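Local coordinates for orphan protein TM0875 (Thermotoga maritima, PDB 1O22), which is of unknown function but adopts a fold new when its structure was determined and in the crystal forms a two-fold pair through intermolecular beta strands, at the interface of chains A and B. Residues are numbered along the deposited sequence; one frame, centred on the assembly and turned at random. Chains: chain A/B, orphan protein TM0875.

The interface of chains A and B. Residues chain A 77, 79, 97, 100, 102, 105; chain B 90, 93-95, 97.
A:Leu97 and B:Leu97 trade backbone hydrogen bonds across the two-fold axis, each N to the other's O at 2.9 Å, and open an antiparallel pairing in which strand 93-98 of chain B continues along strand 100-107 of chain A: A:Val100 and B:Thr95 bond N to O in both directions, and A:Val102 N reaches B:Asp93 O at 3.0 Å. The interface thus joins the two copies by intermolecular beta structure, although this dimer may not be the biological form. Beta-branched valine and threonine suit these extended strands. At the axis the two Leu97 side chains cross obliquely, A:Leu97 CD1 to B:Leu97 CD1 at 4.1 Å. B:Leu97 buries 65 Å² against chain A, more than any other residue of this patch. Its CG lies anti to the carbonyl carbon, beside the backbone N (chi1 -60°), and the fork beyond it spreads two methyls over chain A. CD1 meets A:Val100 CG2 at 3.9 Å, the two side chains crossing at about a right angle, while A:Ile77 comes tip to tip against the fork, its CD1 being 4.2 Å from B:Leu97 CD2. A:Ala79 CB lies 4.3 Å from B:Leu97 CD1, the methyl that meets A:Val100; its short side chain probably lets the leucine sit close to the strand. Further along, B:Thr95, with OG1 anti to the backbone N (chi1 -169°), presents its methyl CG2 slantwise to A:Val102 CG2 at 3.5 Å. B:Pro90, lacking a backbone N-H, can donate no backbone bond at this end. On the opposite face of the pairing, the six-membered ring of B:Trp94 lies by the backbone of A:Val100, with B:Trp94 CE3 3.6 Å from the carbonyl carbon A:Val100 C.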
# COMPACT_ATOMS: atom_id res chain seq x y z
N ILE A 77 12.88 -6.74 0.08
CA ILE A 77 12.96 -7.02 -1.35
C ILE A 77 11.58 -7.51 -1.84
O ILE A 77 10.99 -8.42 -1.24
CB ILE A 77 14.01 -8.09 -1.60
CG1 ILE A 77 15.35 -7.66 -1.00
CG2 ILE A 77 14.16 -8.35 -3.10
CD1 ILE A 77 16.34 -8.77 -0.89
N ALA A 79 10.32 -9.56 -4.78
CA ALA A 79 10.77 -10.46 -5.83
C ALA A 79 9.56 -11.12 -6.50
O ALA A 79 8.55 -11.37 -5.87
CB ALA A 79 11.67 -11.51 -5.22
N LEU A 97 15.98 -18.27 -2.33
CA LEU A 97 15.17 -18.07 -3.52
C LEU A 97 16.01 -18.09 -4.79
O LEU A 97 16.72 -17.13 -5.07
CB LEU A 97 14.43 -16.72 -3.42
CG LEU A 97 13.48 -16.56 -2.24
CD1 LEU A 97 12.91 -15.16 -2.18
CD2 LEU A 97 12.35 -17.61 -2.33
N VAL A 100 14.78 -15.44 -9.14
CA VAL A 100 13.66 -14.54 -8.94
C VAL A 100 13.98 -13.20 -9.55
O VAL A 100 15.14 -12.82 -9.68
CB VAL A 100 13.27 -14.46 -7.44
CG1 VAL A 100 12.63 -15.76 -7.01
CG2 VAL A 100 14.44 -14.16 -6.57
N VAL A 102 13.91 -9.34 -9.10
CA VAL A 102 13.84 -8.26 -8.12
C VAL A 102 13.19 -7.03 -8.66
O VAL A 102 13.69 -6.40 -9.56
CB VAL A 102 15.22 -7.90 -7.62
CG1 VAL A 102 15.12 -6.75 -6.56
CG2 VAL A 102 15.90 -9.10 -7.07
N ILE A 105 13.46 -2.68 -3.95
CA ILE A 105 14.27 -2.80 -2.73
C ILE A 105 13.97 -1.57 -1.89
O ILE A 105 13.95 -0.46 -2.40
CB ILE A 105 15.75 -2.84 -3.12
CG1 ILE A 105 16.03 -3.95 -4.14
CG2 ILE A 105 16.68 -3.00 -1.90
CD1 ILE A 105 17.29 -3.63 -4.97
N PRO B 90 20.18 -6.39 -8.01
CA PRO B 90 19.67 -5.61 -9.13
C PRO B 90 18.26 -5.18 -8.85
O PRO B 90 17.49 -5.84 -8.17
CB PRO B 90 19.67 -6.60 -10.29
CG PRO B 90 19.38 -7.94 -9.59
CD PRO B 90 20.07 -7.84 -8.26
N ASP B 93 16.02 -6.90 -12.50
CA ASP B 93 16.66 -8.05 -13.13
C ASP B 93 16.47 -9.32 -12.30
O ASP B 93 16.09 -9.27 -11.11
CB ASP B 93 18.16 -7.80 -13.30
CG ASP B 93 18.72 -8.33 -14.63
OD1 ASP B 93 18.11 -9.23 -15.29
OD2 ASP B 93 19.79 -7.86 -15.09
N TRP B 94 16.80 -10.45 -12.92
CA TRP B 94 16.83 -11.76 -12.29
C TRP B 94 18.12 -11.97 -11.49
O TRP B 94 19.18 -11.39 -11.80
CB TRP B 94 16.63 -12.87 -13.36
CG TRP B 94 15.31 -12.67 -14.13
CD1 TRP B 94 15.09 -11.79 -15.17
CD2 TRP B 94 14.04 -13.32 -13.89
NE1 TRP B 94 13.78 -11.86 -15.58
CE2 TRP B 94 13.11 -12.78 -14.82
CE3 TRP B 94 13.60 -14.28 -12.99
CZ2 TRP B 94 11.78 -13.19 -14.87
CZ3 TRP B 94 12.29 -14.69 -13.04
CH2 TRP B 94 11.39 -14.14 -13.96
N THR B 95 18.01 -12.74 -10.41
CA THR B 95 19.14 -13.03 -9.52
C THR B 95 18.80 -14.18 -8.57
O THR B 95 17.71 -14.74 -8.65
CB THR B 95 19.55 -11.73 -8.75
OG1 THR B 95 20.81 -11.93 -8.08
CG2 THR B 95 18.56 -11.35 -7.66
N LEU B 97 18.65 -15.09 -4.39
CA LEU B 97 18.67 -14.53 -3.05
C LEU B 97 18.96 -15.60 -1.99
O LEU B 97 18.09 -16.40 -1.68
CB LEU B 97 17.31 -13.86 -2.74
CG LEU B 97 16.91 -12.71 -3.65
CD1 LEU B 97 15.52 -12.22 -3.33
CD2 LEU B 97 17.93 -11.57 -3.55